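Local coordinates for protein cysteine protease-like virA (Shigella flexneri, PDB 3EB8) that acts as a secreted virulence effector promoting bacterial entry into epithelial cells and spread between them, although its reported alpha-tubulin protease activity is disputed, at residues H93-G101 with E111-C119. Sequence-based numbering, arbitrary orientation.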
loop_
_atom_site.group_PDB
_atom_site.type_symbol
_atom_site.label_atom_id
_atom_site.label_comp_id
_atom_site.label_asym_id
_atom_site.label_seq_id
_atom_site.Cartn_x
_atom_site.Cartn_y
_atom_site.Cartn_z
ATOM N N HIS A 93 -6.627 10.462 8.768
ATOM C CA HIS A 93 -5.801 11.611 9.133
ATOM C C HIS A 93 -5.099 12.264 7.956
ATOM O O HIS A 93 -4.936 11.652 6.900
ATOM C CB HIS A 93 -4.772 11.212 10.186
ATOM C CG HIS A 93 -5.362 11.028 11.544
ATOM N ND1 HIS A 93 -5.332 12.013 12.505
ATOM C CD2 HIS A 93 -6.023 9.983 12.096
ATOM C CE1 HIS A 93 -5.939 11.577 13.594
ATOM N NE2 HIS A 93 -6.370 10.349 13.369
ATOM N N THR A 94 -4.691 13.510 8.153
ATOM C CA THR A 94 -3.907 14.226 7.169
ATOM C C THR A 94 -2.485 14.421 7.680
ATOM O O THR A 94 -2.274 14.994 8.750
ATOM C CB THR A 94 -4.544 15.590 6.885
ATOM O OG1 THR A 94 -5.832 15.386 6.286
ATOM C CG2 THR A 94 -3.656 16.441 5.986
ATOM N N ILE A 95 -1.521 13.913 6.915
ATOM C CA ILE A 95 -0.111 14.055 7.221
ATOM C C ILE A 95 0.447 15.177 6.366
ATOM O O ILE A 95 0.279 15.179 5.146
ATOM C CB ILE A 95 0.672 12.757 6.893
ATOM C CG1 ILE A 95 0.010 11.537 7.549
ATOM C CG2 ILE A 95 2.143 12.884 7.292
ATOM C CD1 ILE A 95 -0.233 11.706 9.028
ATOM N N THR A 96 1.092 16.142 7.001
ATOM C CA THR A 96 1.712 17.221 6.258
ATOM C C THR A 96 3.100 16.874 5.718
ATOM O O THR A 96 3.970 16.394 6.441
ATOM C CB THR A 96 1.792 18.464 7.093
ATOM O OG1 THR A 96 0.469 18.835 7.506
ATOM C CG2 THR A 96 2.391 19.588 6.264
ATOM N N ALA A 97 3.286 17.093 4.424
ATOM C CA ALA A 97 4.578 16.883 3.781
ATOM C C ALA A 97 5.382 18.173 3.844
ATOM O O ALA A 97 4.812 19.263 3.913
ATOM C CB ALA A 97 4.400 16.454 2.353
ATOM N N PRO A 98 6.714 18.047 3.834
ATOM C CA PRO A 98 7.646 19.177 3.967
ATOM C C PRO A 98 7.800 20.000 2.687
ATOM O O PRO A 98 8.910 20.084 2.163
ATOM C CB PRO A 98 8.989 18.494 4.277
ATOM C CG PRO A 98 8.688 17.014 4.456
ATOM C CD PRO A 98 7.414 16.755 3.743
ATOM N N VAL A 99 6.712 20.576 2.183
ATOM C CA VAL A 99 6.767 21.523 1.069
ATOM C C VAL A 99 5.574 22.397 1.202
ATOM O O VAL A 99 4.574 21.993 1.782
ATOM C CB VAL A 99 6.577 20.880 -0.325
ATOM C CG1 VAL A 99 7.896 20.621 -1.000
ATOM C CG2 VAL A 99 5.678 19.637 -0.259
ATOM N N SER A 100 5.656 23.584 0.629
ATOM C CA SER A 100 4.504 24.452 0.581
ATOM C C SER A 100 3.820 24.180 -0.742
ATOM O O SER A 100 4.466 24.062 -1.780
ATOM C CB SER A 100 4.904 25.914 0.739
ATOM O OG SER A 100 6.156 26.151 0.142
ATOM N N GLY A 101 2.507 24.015 -0.682
ATOM C CA GLY A 101 1.741 23.705 -1.863
ATOM C C GLY A 101 1.533 24.955 -2.672
ATOM O O GLY A 101 1.812 26.054 -2.214
ATOM N N GLU A 111 7.941 15.645 -2.432
ATOM C CA GLU A 111 7.851 15.424 -0.991
ATOM C C GLU A 111 6.504 14.819 -0.598
ATOM O O GLU A 111 6.433 13.978 0.295
ATOM C CB GLU A 111 8.102 16.707 -0.203
ATOM C CG GLU A 111 9.474 17.326 -0.414
ATOM C CD GLU A 111 9.558 18.163 -1.689
ATOM O OE1 GLU A 111 8.616 18.111 -2.515
ATOM O OE2 GLU A 111 10.568 18.879 -1.865
ATOM N N VAL A 112 5.436 15.254 -1.254
ATOM C CA VAL A 112 4.112 14.704 -0.983
ATOM C C VAL A 112 4.080 13.214 -1.363
ATOM O O VAL A 112 3.644 12.360 -0.588
ATOM C CB VAL A 112 3.008 15.513 -1.709
ATOM C CG1 VAL A 112 1.745 14.682 -1.878
ATOM C CG2 VAL A 112 2.715 16.785 -0.943
ATOM N N ILE A 113 4.588 12.906 -2.550
ATOM C CA ILE A 113 4.702 11.526 -3.010
ATOM C C ILE A 113 5.504 10.703 -2.014
ATOM O O ILE A 113 5.079 9.617 -1.610
ATOM C CB ILE A 113 5.373 11.454 -4.396
ATOM C CG1 ILE A 113 4.374 11.857 -5.484
ATOM C CG2 ILE A 113 5.907 10.057 -4.673
ATOM C CD1 ILE A 113 5.035 12.463 -6.708
ATOM N N GLU A 114 6.660 11.225 -1.623
ATOM C CA GLU A 114 7.536 10.540 -0.670
ATOM C C GLU A 114 6.848 10.295 0.681
ATOM O O GLU A 114 6.851 9.176 1.200
ATOM C CB GLU A 114 8.824 11.338 -0.476
ATOM C CG GLU A 114 9.713 10.817 0.615
ATOM C CD GLU A 114 10.438 9.557 0.201
ATOM O OE1 GLU A 114 10.286 9.146 -0.974
ATOM O OE2 GLU A 114 11.155 8.978 1.048
ATOM N N THR A 115 6.252 11.350 1.229
ATOM C CA THR A 115 5.497 11.257 2.464
ATOM C C THR A 115 4.376 10.235 2.354
ATOM O O THR A 115 4.190 9.433 3.257
ATOM C CB THR A 115 4.882 12.606 2.837
ATOM O OG1 THR A 115 5.926 13.574 2.983
ATOM C CG2 THR A 115 4.061 12.488 4.139
ATOM N N ALA A 116 3.627 10.267 1.255
ATOM C CA ALA A 116 2.542 9.308 1.059
ATOM C C ALA A 116 3.069 7.877 1.011
ATOM O O ALA A 116 2.469 6.965 1.594
ATOM C CB ALA A 116 1.767 9.616 -0.200
ATOM N N ILE A 117 4.186 7.680 0.316
ATOM C CA ILE A 117 4.776 6.359 0.217
ATOM C C ILE A 117 5.068 5.781 1.610
ATOM O O ILE A 117 4.820 4.606 1.879
ATOM C CB ILE A 117 6.053 6.368 -0.662
ATOM C CG1 ILE A 117 5.692 6.510 -2.147
ATOM C CG2 ILE A 117 6.872 5.113 -0.456
ATOM C CD1 ILE A 117 6.921 6.586 -3.068
ATOM N N ASN A 118 5.548 6.620 2.513
ATOM C CA ASN A 118 5.997 6.138 3.815
ATOM C C ASN A 118 5.074 6.376 5.025
ATOM O O ASN A 118 5.474 6.129 6.163
ATOM C CB ASN A 118 7.402 6.669 4.098
ATOM C CG ASN A 118 8.422 6.156 3.092
ATOM O OD1 ASN A 118 9.090 6.934 2.414
ATOM N ND2 ASN A 118 8.521 4.834 2.971
ATOM N N CYS A 119 3.848 6.846 4.806
ATOM C CA CYS A 119 3.002 7.164 5.957
ATOM C C CYS A 119 2.085 6.007 6.363
ATOM O O CYS A 119 1.701 5.188 5.525
ATOM C CB CYS A 119 2.195 8.459 5.738
ATOM S SG CYS A 119 0.735 8.301 4.708
#
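Ala97 fits its methyl into a shallow hollow on helix 110-118. Glu111 O, Val112 CG2 and Thr115 OG1 line this hollow. Ala97 CB lies 3.3 Å from Thr115 OG1 and 3.7 Å from Val112 CG2. The small side chain lets the backbones come close, with the CA atoms of Ala97 and Val112 5.3 Å apart. Thr115 in turn sits between Ile95 and the Ala97-Pro98 pair. Its chi1 of -59° sets OG1 beside its own backbone N, and OG1 donates a hydrogen bond to Glu111 O at 2.8 Å. Thr115 N reaches the same oxygen from the other face of the carbonyl plane. CG2 of Thr115 is then turned to the strand and meets Ile95 CG2 at 3.7 Å. The other branch of Ile95 leads to Cys119, with CG1 4.2 Å from Cys119 CB. Pro98 centres an inverse gamma turn, and its CD lies alongside Thr115 OG1. Beyond the turn, Val99 points its side chain at Glu111 and Val112. Val99 CG2 lies 3.8 Å from Glu111 CB and also touches Val112 CG2. The Glu111 chain bends at chi2 (81°) and passes by Val99 CG1; the closest approach there is doubtfully short. No hydrogen bond joins the two segments. Strand 94-97 and helix segment 111-118 run obliquely, 137° between their directions, with axes 8.1 Å apart. The helix lies on the mixed sheet of this EspG/VirA-family protein. Val112 and Ala116 touch Ile318 of strand 315-327. Ala116 and Cys119 touch Ile354 of strand 348-356, which also pairs in parallel with 94-97.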